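Local atomic coordinates of microcin B17-processing protein McbD (Escherichia coli str. K-12 substr. MG1655, PDB entry 6GRH), a protein that is needed to process the inactive microcin B17 precursor, McbA, into the active antibiotic peptide and belongs to the YcaO family. Residues K74-M79 with E123-I128; I129-I134 with P144-C149; F168-S173 with G244-N249; H224-L229 with K252-K257. The protein carries 1 engineered substitution. All blocks are in the same frame, centred on the assembly; numbering follows the deposited sequence. Where two conformers were deposited one is given.

Contact 1: residues K74-M79 with E123-I128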
loop_
_atom_site.group_PDB
_atom_site.type_symbol
_atom_site.label_atom_id
_atom_site.label_comp_id
_atom_site.label_asym_id
_atom_site.label_seq_id
_atom_site.Cartn_x
_atom_site.Cartn_y
_atom_site.Cartn_z
ATOM N N LYS E 74 -20.865 -26.593 -52.092
ATOM C CA LYS E 74 -21.100 -27.931 -52.626
ATOM C C LYS E 74 -22.568 -28.284 -52.461
ATOM O O LYS E 74 -23.259 -27.710 -51.615
ATOM C CB LYS E 74 -20.274 -28.978 -51.871
ATOM C CG LYS E 74 -18.768 -28.755 -51.855
ATOM C CD LYS E 74 -18.056 -30.007 -51.362
ATOM C CE LYS E 74 -16.572 -29.766 -51.168
ATOM N NZ LYS E 74 -15.961 -30.817 -50.305
ATOM N N THR E 75 -23.033 -29.246 -53.260
ATOM C CA THR E 75 -24.366 -29.827 -53.085
ATOM C C THR E 75 -24.306 -30.780 -51.897
ATOM O O THR E 75 -23.218 -31.190 -51.464
ATOM C CB THR E 75 -24.833 -30.659 -54.307
ATOM O OG1 THR E 75 -24.068 -31.873 -54.379
ATOM C CG2 THR E 75 -24.707 -29.879 -55.605
ATOM N N LEU E 76 -25.474 -31.159 -51.395
ATOM C CA LEU E 76 -25.545 -32.073 -50.272
ATOM C C LEU E 76 -24.815 -33.393 -50.578
ATOM O O LEU E 76 -24.015 -33.854 -49.759
ATOM C CB LEU E 76 -26.997 -32.314 -49.852
ATOM C CG LEU E 76 -27.773 -31.132 -49.264
ATOM C CD1 LEU E 76 -29.204 -31.536 -48.936
ATOM C CD2 LEU E 76 -27.107 -30.551 -48.013
ATOM N N TYR E 77 -25.037 -33.959 -51.768
ATOM C CA TYR E 77 -24.427 -35.252 -52.142
ATOM C C TYR E 77 -22.945 -35.190 -52.518
ATOM O O TYR E 77 -22.297 -36.227 -52.579
ATOM C CB TYR E 77 -25.229 -35.943 -53.266
ATOM C CG TYR E 77 -26.516 -36.585 -52.795
ATOM C CD1 TYR E 77 -27.665 -35.818 -52.600
ATOM C CD2 TYR E 77 -26.589 -37.967 -52.553
ATOM C CE1 TYR E 77 -28.843 -36.392 -52.163
ATOM C CE2 TYR E 77 -27.768 -38.553 -52.115
ATOM C CZ TYR E 77 -28.896 -37.758 -51.928
ATOM O OH TYR E 77 -30.079 -38.316 -51.502
ATOM N N GLU E 78 -22.416 -34.002 -52.794
ATOM C CA GLU E 78 -20.950 -33.804 -52.922
ATOM C C GLU E 78 -20.269 -33.697 -51.548
ATOM O O GLU E 78 -19.098 -34.061 -51.379
ATOM C CB GLU E 78 -20.648 -32.544 -53.737
ATOM C CG GLU E 78 -20.917 -32.720 -55.231
ATOM C CD GLU E 78 -21.328 -31.442 -55.930
ATOM O OE1 GLU E 78 -21.095 -30.325 -55.398
ATOM O OE2 GLU E 78 -21.910 -31.562 -57.030
ATOM N N MET E 79 -21.044 -33.241 -50.573
ATOM C CA MET E 79 -20.563 -32.737 -49.291
ATOM C C MET E 79 -20.414 -33.826 -48.225
ATOM O O MET E 79 -19.638 -33.663 -47.283
ATOM C CB MET E 79 -21.590 -31.679 -48.854
ATOM C CG MET E 79 -21.332 -30.841 -47.657
ATOM S SD MET E 79 -22.835 -29.994 -47.118
ATOM C CE MET E 79 -23.197 -28.994 -48.552
ATOM N N GLU E 123 -18.614 -32.500 -44.673
ATOM C CA GLU E 123 -19.106 -31.168 -44.449
ATOM C C GLU E 123 -20.613 -31.182 -44.251
ATOM O O GLU E 123 -21.304 -32.129 -44.638
ATOM C CB GLU E 123 -18.703 -30.255 -45.609
ATOM C CG GLU E 123 -17.220 -29.947 -45.636
ATOM C CD GLU E 123 -16.753 -29.336 -46.936
ATOM O OE1 GLU E 123 -17.069 -29.880 -48.010
ATOM O OE2 GLU E 123 -16.046 -28.312 -46.886
ATOM N N ILE E 124 -21.107 -30.130 -43.619
ATOM C CA ILE E 124 -22.528 -29.920 -43.464
ATOM C C ILE E 124 -22.840 -28.488 -43.898
ATOM O O ILE E 124 -21.909 -27.677 -44.060
ATOM C CB ILE E 124 -23.000 -30.224 -42.031
ATOM C CG1 ILE E 124 -22.300 -29.333 -41.003
ATOM C CG2 ILE E 124 -22.770 -31.705 -41.709
ATOM C CD1 ILE E 124 -22.820 -29.548 -39.594
ATOM N N PRO E 125 -24.136 -28.177 -44.130
ATOM C CA PRO E 125 -24.469 -26.823 -44.560
ATOM C C PRO E 125 -24.178 -25.779 -43.512
ATOM O O PRO E 125 -24.611 -25.910 -42.366
ATOM C CB PRO E 125 -25.970 -26.898 -44.836
ATOM C CG PRO E 125 -26.176 -28.305 -45.244
ATOM C CD PRO E 125 -25.296 -29.080 -44.305
ATOM N N ALA E 126 -23.456 -24.746 -43.932
ATOM C CA ALA E 126 -23.095 -23.635 -43.071
ATOM C C ALA E 126 -24.314 -22.863 -42.566
ATOM O O ALA E 126 -24.280 -22.316 -41.440
ATOM C CB ALA E 126 -22.154 -22.693 -43.808
ATOM N N VAL E 127 -25.384 -22.833 -43.368
ATOM C CA VAL E 127 -26.603 -22.104 -43.008
ATOM C C VAL E 127 -27.227 -22.563 -41.666
ATOM O O VAL E 127 -27.906 -21.790 -40.985
ATOM C CB VAL E 127 -27.638 -22.180 -44.139
ATOM C CG1 VAL E 127 -28.277 -23.570 -44.219
ATOM C CG2 VAL E 127 -28.685 -21.078 -43.997
ATOM N N ILE E 128 -26.994 -23.818 -41.300
ATOM C CA ILE E 128 -27.480 -24.346 -40.026
ATOM C C ILE E 128 -26.680 -23.813 -38.810
ATOM O O ILE E 128 -27.228 -23.684 -37.719
ATOM C CB ILE E 128 -27.498 -25.895 -40.049
ATOM C CG1 ILE E 128 -28.389 -26.365 -41.205
ATOM C CG2 ILE E 128 -28.026 -26.462 -38.733
ATOM C CD1 ILE E 128 -28.233 -27.824 -41.547
#

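Contact 2: residues I129-I134 with P144-C149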
loop_
_atom_site.group_PDB
_atom_site.type_symbol
_atom_site.label_atom_id
_atom_site.label_comp_id
_atom_site.label_asym_id
_atom_site.label_seq_id
_atom_site.Cartn_x
_atom_site.Cartn_y
_atom_site.Cartn_z
ATOM N N ILE E 129 -25.410 -23.488 -39.028
ATOM C CA ILE E 129 -24.458 -23.200 -37.959
ATOM C C ILE E 129 -24.223 -21.717 -37.691
ATOM O O ILE E 129 -24.152 -21.300 -36.538
ATOM C CB ILE E 129 -23.131 -23.914 -38.265
ATOM C CG1 ILE E 129 -23.125 -25.225 -37.491
ATOM C CG2 ILE E 129 -21.937 -23.059 -37.883
ATOM C CD1 ILE E 129 -22.734 -26.436 -38.301
ATOM N N ALA E 130 -24.112 -20.929 -38.753
ATOM C CA ALA E 130 -23.826 -19.501 -38.636
ATOM C C ALA E 130 -25.098 -18.722 -38.234
ATOM O O ALA E 130 -26.126 -18.885 -38.864
ATOM C CB ALA E 130 -23.295 -19.004 -39.972
ATOM N N LEU E 131 -25.030 -17.890 -37.198
ATOM C CA LEU E 131 -26.234 -17.187 -36.747
ATOM C C LEU E 131 -26.443 -15.841 -37.453
ATOM O O LEU E 131 -27.588 -15.369 -37.556
ATOM C CB LEU E 131 -26.261 -17.086 -35.225
ATOM C CG LEU E 131 -26.813 -18.374 -34.589
ATOM C CD1 LEU E 131 -27.048 -19.479 -35.606
ATOM C CD2 LEU E 131 -25.883 -18.863 -33.506
ATOM N N ASP E 132 -25.377 -15.280 -38.026
ATOM C CA ASP E 132 -25.496 -14.019 -38.780
ATOM C C ASP E 132 -26.169 -14.238 -40.149
ATOM O O ASP E 132 -26.274 -15.369 -40.617
ATOM C CB ASP E 132 -24.116 -13.408 -38.996
ATOM C CG ASP E 132 -23.294 -14.192 -39.993
ATOM O OD1 ASP E 132 -22.828 -15.305 -39.644
ATOM O OD2 ASP E 132 -23.150 -13.725 -41.146
ATOM N N ASN E 133 -26.590 -13.162 -40.806
ATOM C CA ASN E 133 -27.334 -13.298 -42.082
ATOM C C ASN E 133 -26.478 -13.138 -43.331
ATOM O O ASN E 133 -27.006 -13.177 -44.433
ATOM C CB ASN E 133 -28.540 -12.350 -42.109
ATOM C CG ASN E 133 -29.553 -12.684 -41.027
ATOM O OD1 ASN E 133 -29.618 -13.820 -40.548
ATOM N ND2 ASN E 133 -30.343 -11.703 -40.631
ATOM N N ILE E 134 -25.165 -13.009 -43.151
ATOM C CA ILE E 134 -24.217 -12.789 -44.234
ATOM C C ILE E 134 -23.493 -14.063 -44.660
ATOM O O ILE E 134 -23.292 -14.301 -45.849
ATOM C CB ILE E 134 -23.197 -11.690 -43.812
ATOM C CG1 ILE E 134 -23.953 -10.356 -43.641
ATOM C CG2 ILE E 134 -22.088 -11.549 -44.854
ATOM C CD1 ILE E 134 -23.247 -9.288 -42.845
ATOM N N PRO E 144 -34.427 -20.635 -42.896
ATOM C CA PRO E 144 -34.439 -19.233 -42.464
ATOM C C PRO E 144 -34.311 -19.030 -40.964
ATOM O O PRO E 144 -33.865 -17.955 -40.554
ATOM C CB PRO E 144 -35.801 -18.718 -42.963
ATOM C CG PRO E 144 -36.673 -19.928 -43.010
ATOM C CD PRO E 144 -35.763 -21.083 -43.347
ATOM N N ASP E 145 -34.703 -20.027 -40.171
ATOM C CA ASP E 145 -34.667 -19.951 -38.706
ATOM C C ASP E 145 -33.492 -20.746 -38.126
ATOM O O ASP E 145 -33.413 -21.955 -38.293
ATOM C CB ASP E 145 -35.998 -20.440 -38.119
ATOM C CG ASP E 145 -37.186 -19.616 -38.604
ATOM O OD1 ASP E 145 -37.134 -18.379 -38.537
ATOM O OD2 ASP E 145 -38.175 -20.185 -39.093
ATOM N N ARG E 146 -32.568 -20.039 -37.472
ATOM C CA ARG E 146 -31.358 -20.600 -36.871
ATOM C C ARG E 146 -31.328 -20.303 -35.368
ATOM O O ARG E 146 -31.912 -19.323 -34.905
ATOM C CB ARG E 146 -30.116 -19.906 -37.451
ATOM C CG ARG E 146 -29.673 -20.261 -38.864
ATOM C CD ARG E 146 -30.453 -19.621 -39.986
ATOM N NE ARG E 146 -30.911 -18.265 -39.713
ATOM C CZ ARG E 146 -30.181 -17.151 -39.792
ATOM N NH1 ARG E 146 -28.885 -17.177 -40.123
ATOM N NH2 ARG E 146 -30.764 -15.983 -39.514
ATOM N N ASP E 147 -30.596 -21.120 -34.620
ATOM C CA ASP E 147 -30.323 -20.854 -33.206
ATOM C C ASP E 147 -29.103 -21.619 -32.740
ATOM O O ASP E 147 -28.463 -22.304 -33.547
ATOM C CB ASP E 147 -31.565 -21.115 -32.332
ATOM C CG ASP E 147 -31.920 -22.599 -32.183
ATOM O OD1 ASP E 147 -31.061 -23.494 -32.377
ATOM O OD2 ASP E 147 -33.103 -22.840 -31.862
ATOM N N THR E 148 -28.785 -21.512 -31.448
ATOM C CA THR E 148 -27.546 -22.043 -30.911
ATOM C C THR E 148 -27.676 -23.415 -30.230
ATOM O O THR E 148 -26.799 -23.773 -29.446
ATOM C CB THR E 148 -26.949 -21.070 -29.864
ATOM O OG1 THR E 148 -27.886 -20.896 -28.791
ATOM C CG2 THR E 148 -26.621 -19.752 -30.468
ATOM N N CYS E 149 -28.738 -24.173 -30.510
ATOM C CA CYS E 149 -28.888 -25.528 -29.930
ATOM C C CYS E 149 -27.697 -26.406 -30.251
ATOM O O CYS E 149 -27.241 -26.450 -31.391
ATOM C CB CYS E 149 -30.130 -26.245 -30.448
ATOM S SG CYS E 149 -31.640 -25.508 -29.817
HETATM O O HOH W 1 -25.575 -22.451 -34.457
HETATM O O HOH W 2 -27.172 -19.073 -41.369
#

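Contact 3: residues F168-S173 with G244-N249. Engineered in segment 168-173: Arg171 (natural residue Thr).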
loop_
_atom_site.group_PDB
_atom_site.type_symbol
_atom_site.label_atom_id
_atom_site.label_comp_id
_atom_site.label_asym_id
_atom_site.label_seq_id
_atom_site.Cartn_x
_atom_site.Cartn_y
_atom_site.Cartn_z
ATOM N N PHE E 168 -27.647 -30.676 -26.535
ATOM C CA PHE E 168 -28.473 -31.421 -27.516
ATOM C C PHE E 168 -29.529 -32.247 -26.798
ATOM O O PHE E 168 -30.705 -32.186 -27.142
ATOM C CB PHE E 168 -27.574 -32.329 -28.364
ATOM C CG PHE E 168 -28.299 -33.144 -29.411
ATOM C CD1 PHE E 168 -28.631 -32.587 -30.641
ATOM C CD2 PHE E 168 -28.604 -34.480 -29.179
ATOM C CE1 PHE E 168 -29.264 -33.340 -31.616
ATOM C CE2 PHE E 168 -29.248 -35.243 -30.153
ATOM C CZ PHE E 168 -29.566 -34.661 -31.382
ATOM N N MET E 169 -29.099 -33.015 -25.797
ATOM C CA MET E 169 -30.026 -33.784 -24.976
ATOM C C MET E 169 -31.062 -32.876 -24.325
ATOM O O MET E 169 -32.247 -33.185 -24.342
ATOM C CB MET E 169 -29.283 -34.581 -23.900
ATOM C CG MET E 169 -28.881 -35.957 -24.366
ATOM S SD MET E 169 -30.366 -36.834 -24.881
ATOM C CE MET E 169 -29.778 -37.488 -26.428
ATOM N N GLU E 170 -30.610 -31.753 -23.775
ATOM C CA GLU E 170 -31.511 -30.790 -23.107
ATOM C C GLU E 170 -32.639 -30.318 -24.029
ATOM O O GLU E 170 -33.814 -30.391 -23.688
ATOM C CB GLU E 170 -30.737 -29.542 -22.624
ATOM C CG GLU E 170 -29.992 -29.770 -21.328
ATOM C CD GLU E 170 -28.881 -28.774 -21.056
ATOM O OE1 GLU E 170 -28.851 -27.688 -21.661
ATOM O OE2 GLU E 170 -28.017 -29.094 -20.220
ATOM N N ARG E 171 -32.250 -29.829 -25.201
ATOM C CA ARG E 171 -33.173 -29.193 -26.119
ATOM C C ARG E 171 -34.089 -30.207 -26.801
ATOM O O ARG E 171 -35.295 -29.968 -26.910
ATOM C CB ARG E 171 -32.415 -28.330 -27.153
ATOM C CG ARG E 171 -31.474 -27.280 -26.545
ATOM C CD ARG E 171 -32.221 -26.247 -25.717
ATOM N NE ARG E 171 -31.306 -25.346 -25.015
ATOM C CZ ARG E 171 -30.736 -24.252 -25.522
ATOM N NH1 ARG E 171 -30.939 -23.859 -26.787
ATOM N NH2 ARG E 171 -29.928 -23.528 -24.741
ATOM N N GLN E 172 -33.543 -31.355 -27.203
ATOM C CA GLN E 172 -34.378 -32.404 -27.801
ATOM C C GLN E 172 -35.379 -32.911 -26.774
ATOM O O GLN E 172 -36.571 -33.068 -27.100
ATOM C CB GLN E 172 -33.559 -33.555 -28.386
ATOM C CG GLN E 172 -32.577 -33.153 -29.483
ATOM C CD GLN E 172 -33.229 -32.537 -30.692
ATOM O OE1 GLN E 172 -34.322 -32.966 -31.126
ATOM N NE2 GLN E 172 -32.554 -31.550 -31.277
ATOM N N SER E 173 -34.922 -33.111 -25.534
ATOM C CA SER E 173 -35.818 -33.489 -24.425
ATOM C C SER E 173 -36.904 -32.452 -24.177
ATOM O O SER E 173 -38.054 -32.798 -23.957
ATOM C CB SER E 173 -35.055 -33.741 -23.117
ATOM O OG SER E 173 -34.177 -34.858 -23.254
ATOM N N GLY E 244 -35.677 -23.438 -15.708
ATOM C CA GLY E 244 -34.300 -23.858 -15.854
ATOM C C GLY E 244 -34.263 -25.287 -16.340
ATOM O O GLY E 244 -35.178 -26.075 -16.075
ATOM N N LEU E 245 -33.204 -25.618 -17.055
ATOM C CA LEU E 245 -33.052 -26.928 -17.639
ATOM C C LEU E 245 -31.584 -27.311 -17.659
ATOM O O LEU E 245 -30.727 -26.499 -18.022
ATOM C CB LEU E 245 -33.587 -26.918 -19.063
ATOM C CG LEU E 245 -33.447 -28.202 -19.890
ATOM C CD1 LEU E 245 -34.247 -29.349 -19.284
ATOM C CD2 LEU E 245 -33.928 -27.910 -21.294
ATOM N N SER E 246 -31.301 -28.561 -17.323
ATOM C CA SER E 246 -29.965 -29.073 -17.457
ATOM C C SER E 246 -29.957 -30.575 -17.576
ATOM O O SER E 246 -30.806 -31.243 -16.997
ATOM C CB SER E 246 -29.133 -28.616 -16.264
ATOM O OG SER E 246 -27.799 -29.034 -16.416
ATOM N N TYR E 247 -28.993 -31.089 -18.332
ATOM C CA TYR E 247 -28.797 -32.514 -18.498
ATOM C C TYR E 247 -27.431 -32.884 -17.948
ATOM O O TYR E 247 -26.436 -32.238 -18.270
ATOM C CB TYR E 247 -28.877 -32.894 -19.974
ATOM C CG TYR E 247 -28.576 -34.343 -20.262
ATOM C CD1 TYR E 247 -27.281 -34.758 -20.585
ATOM C CD2 TYR E 247 -29.579 -35.303 -20.205
ATOM C CE1 TYR E 247 -26.998 -36.080 -20.871
ATOM C CE2 TYR E 247 -29.305 -36.641 -20.484
ATOM C CZ TYR E 247 -28.016 -37.027 -20.815
ATOM O OH TYR E 247 -27.746 -38.342 -21.111
ATOM N N ALA E 248 -27.396 -33.939 -17.151
ATOM C CA ALA E 248 -26.144 -34.511 -16.664
ATOM C C ALA E 248 -26.344 -36.014 -16.433
ATOM O O ALA E 248 -27.480 -36.511 -16.484
ATOM C CB ALA E 248 -25.709 -33.800 -15.391
ATOM N N ASN E 249 -25.244 -36.742 -16.211
ATOM C CA ASN E 249 -25.311 -38.173 -15.866
ATOM C C ASN E 249 -25.940 -38.400 -14.502
ATOM O O ASN E 249 -26.706 -39.333 -14.309
ATOM C CB ASN E 249 -23.917 -38.812 -15.862
ATOM C CG ASN E 249 -23.377 -39.043 -17.248
ATOM O OD1 ASN E 249 -24.140 -39.259 -18.201
ATOM N ND2 ASN E 249 -22.045 -39.012 -17.378
#

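Contact 4: residues H224-L229 with K252-K257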
loop_
_atom_site.group_PDB
_atom_site.type_symbol
_atom_site.label_atom_id
_atom_site.label_comp_id
_atom_site.label_asym_id
_atom_site.label_seq_id
_atom_site.Cartn_x
_atom_site.Cartn_y
_atom_site.Cartn_z
ATOM N N HIS E 224 -30.018 -37.599 -17.162
ATOM C CA HIS E 224 -31.197 -36.941 -16.621
ATOM C C HIS E 224 -31.265 -35.507 -17.112
ATOM O O HIS E 224 -30.329 -34.728 -16.881
ATOM C CB HIS E 224 -31.166 -36.989 -15.091
ATOM C CG HIS E 224 -31.168 -38.382 -14.540
ATOM N ND1 HIS E 224 -32.325 -39.101 -14.334
ATOM C CD2 HIS E 224 -30.150 -39.209 -14.208
ATOM C CE1 HIS E 224 -32.026 -40.303 -13.878
ATOM N NE2 HIS E 224 -30.711 -40.400 -13.796
ATOM N N ALA E 225 -32.345 -35.171 -17.816
ATOM C CA ALA E 225 -32.657 -33.783 -18.173
ATOM C C ALA E 225 -33.683 -33.312 -17.176
ATOM O O ALA E 225 -34.786 -33.837 -17.131
ATOM C CB ALA E 225 -33.214 -33.698 -19.573
ATOM N N VAL E 226 -33.318 -32.356 -16.345
ATOM C CA VAL E 226 -34.213 -31.903 -15.294
ATOM C C VAL E 226 -34.723 -30.510 -15.609
ATOM O O VAL E 226 -33.922 -29.609 -15.818
ATOM C CB VAL E 226 -33.521 -31.955 -13.922
ATOM C CG1 VAL E 226 -34.415 -31.363 -12.845
ATOM C CG2 VAL E 226 -33.192 -33.410 -13.575
ATOM N N LEU E 227 -36.049 -30.357 -15.635
ATOM C CA LEU E 227 -36.703 -29.094 -15.934
ATOM C C LEU E 227 -37.255 -28.576 -14.630
ATOM O O LEU E 227 -38.021 -29.274 -13.971
ATOM C CB LEU E 227 -37.867 -29.306 -16.914
ATOM C CG LEU E 227 -38.637 -28.058 -17.364
ATOM C CD1 LEU E 227 -37.777 -27.121 -18.169
ATOM C CD2 LEU E 227 -39.875 -28.478 -18.148
ATOM N N THR E 228 -36.842 -27.372 -14.247
ATOM C CA THR E 228 -37.376 -26.697 -13.070
ATOM C C THR E 228 -38.309 -25.603 -13.580
ATOM O O THR E 228 -37.982 -24.903 -14.549
ATOM C CB THR E 228 -36.263 -26.080 -12.191
ATOM O OG1 THR E 228 -35.209 -25.585 -13.027
ATOM C CG2 THR E 228 -35.689 -27.101 -11.214
ATOM N N LEU E 229 -39.458 -25.467 -12.928
ATOM C CA LEU E 229 -40.489 -24.511 -13.316
ATOM C C LEU E 229 -40.888 -23.716 -12.098
ATOM O O LEU E 229 -41.003 -24.268 -11.004
ATOM C CB LEU E 229 -41.706 -25.256 -13.863
ATOM C CG LEU E 229 -41.520 -25.980 -15.189
ATOM C CD1 LEU E 229 -42.801 -26.723 -15.544
ATOM C CD2 LEU E 229 -41.129 -25.020 -16.306
ATOM N N LYS E 252 -28.696 -35.648 -9.315
ATOM C CA LYS E 252 -28.416 -34.526 -8.418
ATOM C C LYS E 252 -27.744 -33.346 -9.142
ATOM O O LYS E 252 -28.160 -32.206 -8.968
ATOM C CB LYS E 252 -27.560 -34.972 -7.241
ATOM C CG LYS E 252 -27.159 -33.837 -6.321
ATOM C CD LYS E 252 -26.154 -34.320 -5.289
ATOM C CE LYS E 252 -26.840 -34.704 -4.010
ATOM N NZ LYS E 252 -27.165 -33.479 -3.229
ATOM N N LYS E 253 -26.706 -33.644 -9.930
ATOM C CA LYS E 253 -25.991 -32.652 -10.689
ATOM C C LYS E 253 -26.932 -31.944 -11.646
ATOM O O LYS E 253 -26.911 -30.731 -11.727
ATOM C CB LYS E 253 -24.824 -33.281 -11.458
ATOM C CG LYS E 253 -24.084 -32.287 -12.331
ATOM C CD LYS E 253 -22.627 -32.642 -12.610
ATOM C CE LYS E 253 -22.023 -31.578 -13.539
ATOM N NZ LYS E 253 -20.549 -31.739 -13.748
ATOM N N ALA E 254 -27.772 -32.703 -12.360
ATOM C CA ALA E 254 -28.709 -32.089 -13.309
ATOM C C ALA E 254 -29.677 -31.160 -12.577
ATOM O O ALA E 254 -29.922 -30.038 -13.024
ATOM C CB ALA E 254 -29.465 -33.153 -14.098
ATOM N N LEU E 255 -30.186 -31.602 -11.432
ATOM C CA LEU E 255 -31.123 -30.783 -10.654
ATOM C C LEU E 255 -30.446 -29.505 -10.172
ATOM O O LEU E 255 -31.022 -28.424 -10.286
ATOM C CB LEU E 255 -31.716 -31.547 -9.464
ATOM C CG LEU E 255 -32.576 -30.763 -8.456
ATOM C CD1 LEU E 255 -33.587 -29.870 -9.162
ATOM C CD2 LEU E 255 -33.312 -31.712 -7.522
ATOM N N CYS E 256 -29.226 -29.628 -9.643
ATOM C CA CYS E 256 -28.502 -28.455 -9.151
ATOM C C CYS E 256 -28.232 -27.448 -10.256
ATOM O O CYS E 256 -28.573 -26.281 -10.094
ATOM C CB CYS E 256 -27.224 -28.849 -8.383
ATOM S SG CYS E 256 -27.624 -29.782 -6.876
ATOM N N LYS E 257 -27.697 -27.901 -11.392
ATOM C CA LYS E 257 -27.497 -27.011 -12.530
ATOM C C LYS E 257 -28.826 -26.376 -12.996
ATOM O O LYS E 257 -28.891 -25.187 -13.253
ATOM C CB LYS E 257 -26.793 -27.727 -13.701
ATOM C CG LYS E 257 -25.359 -28.199 -13.397
ATOM C CD LYS E 257 -24.420 -28.049 -14.616
#

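Contact 1: residues K74-M79 with E123-I128
Met79 and Glu123 meet through both backbone and side chain. The carbonyl O of Met79 accepts from Glu123 N at 3.0 Å, with an N-H...O angle of 161°. The CG of Met79 lies anti to its own backbone N (chi1 -173°) and rests 3.4 Å from Glu123 CB, the two side chains crossing at about a right angle. Beyond it the sulfur settles on the chain of the strand, with SD 3.6 Å from Ile124 C. A long, unbranched thioether suits this place, because its flexible chain can rest against the strand backbone and still touch the Pro125 ring. Leu76 completes the tight part by setting CD2 3.7 Å from Pro125 CG. Phe108 and Thr110 of strand 108-115 also pack on Met79, and Thr89 of helix 82-95 on Leu76.

The more open side is ionic. Lys74 was deposited in two conformers; in the one described, its extended chain carries NZ to 2.7 Å from Glu123 OE1, a partly exposed salt bridge. NZ meets OE1 on the syn side, 29° out of the carboxylate plane, while OE2 has a weak hydrogen bond to Thr110. Thr75 and Glu78 start the helix with a capping box: Glu78 N donates to Thr75 OG1 at 3.1 Å, and Thr75 N to Glu78 OE1 from above the carboxylate plane. A short capped helix thus lies against strand 121-125 of an antiparallel sheet.

Contact 2: residues I129-I134 with P144-C149
Arg146 reaches the 129-134 segment through two successive bends: chi2 (78°) turns CD aside and chi3 (35°) swings NE round. The edge of its guanidinium then meets the backbone O of Asp132 and the side-chain OD1 of Asn133. NH1 donates to Asp132 O at 3.2 Å; this oxygen lies in the guanidinium plane, although the donor stands above the plane of the carbonyl. NH2 makes a shorter bond, 2.7 Å to Asn133 OD1, in the plane of the amide carbonyl, with amide and guanidinium planes 35° apart. A water joins the same NH1 (2.8 Å) to Ala130 O (2.7 Å), so arginine suits the place by offering several donors to a group of oxygens.

Both segments belong to the loop between strands 121-125 and 151-154, which has no regular helix or strand here and is shaped instead by Asx turns: Asp132 OD2 accepts from Ile134 N, and Asp147 OD1 from Cys149 N. Asp132 also bonds Thr135, and Asp147 bonds Tyr286. In the conformer described, Leu131 CD1 packs 3.6 Å from Arg146 CB, while Phe64 and Phe65 of helix 47-66 touch Leu131. A second water spans Ile129 O and Asp147 O, and Lys206 of the McbB chain packs on Asp132.

Contact 3: residues F168-S173 with G244-N249
Met169 O, on the residue whose side chain covers the Tyr247 ring, is gripped by two donors from opposite faces of its carbonyl plane: Ser173 N at 2.9 Å in the regular helical bond, and Ser173 OG at 2.8 Å. Serine suits this position because its short arm folds back on the helix, and its OG is also bonded to Leu218 N.

The side chain of Met169 lies beside that of Tyr247, pointing the same way. Its CB stands over the ring, 3.7 Å from the centroid and 10° off the normal, a CH-pi contact. Met169 has two deposited conformers; in the one described, SD makes a more distant, oblique Met-aromatic contact. At the far end of the ring Tyr247 OH bonds Pro222 O. The next residue, Glu170, extended beyond CG, brings OE2 to Tyr247 N at 2.9 Å, the amide meeting the carboxylate on its anti side. Glu170 CB lies 3.8 Å from Leu245 CD2, and CG packs on Tyr247 CB.

Helix 157-180 crosses strand 241-248, the axes of segments 168-173 and 244-248 approaching to 7.4 Å. Gly244, Ser246 and Ala248 pair with strand 224-231. The Glu170 carboxylate accepts the Tyr247 N-H on the side of this outer strand where, within the chain, no further strand pairs, and so probably stands in for one, while Met169 and Leu245 supply apolar packing around it.

Contact 4: residues H224-L229 with K252-K257
Ala254 and Leu255 present the helix to three residues of strand 224-229. The small Ala254 lets the helix come close: its CB lies 3.3 Å from His224 O and 3.8 Å from Val226 CG2. Val226 divides its two methyls between neighbours, because CG1 stands anti to the backbone N (chi1 175°) and so faces Leu255, 4.0 Å from its CA, while CG2 is left for Ala254. Leu255 then uses one methyl for two partners, CD1 lying 4.1 Å from Val226 CG1 and, in the Thr228 conformer described, 4.0 Å from Thr228 CG2.

Around this apolar layer comes a polar shell. Ser258, the residue following the 252-257 segment, bonds through OG to Val226 O and to Thr228 OG1, tying helix to strand just beyond the packed methyls. His224 is held at both ring nitrogens, ND1 by Asp215 and NE2 by Ser323. Further out, the strand pairs with 241-248, which leads into helix 251-275; the axes of segments 224-229 and 252-257 approach to 7.5 Å, their directions 31° apart. With no hydrogen bond between the two segments themselves, the union here rests on close-fitting methyl groups, and hydrogen bonds are made by polar residues at its border, Ser258 among them.

Overall arrangement
Contacts 3 and 4 share one mixed sheet, their centres about 8 Å apart: strand 241-248 meets helix 157-180 and strand 224-231 meets helix 251-275, and the two strands are neighbours. Both are buried, but contact 4 is apolar between its segments whereas contact 3 adds a carboxylate bond. Contacts 1 and 2 touch each other; contact 1 lies farthest out, contact 3 nearest the chain's centre. Contact 1, on the antiparallel sheet, combines a buried methionine with a more open ion pair; contact 2, partly buried in a loop beside McbB, relies on an arginine and waters. Contact 2 also reaches contact 3, where Cys149 packs on the engineered Arg171.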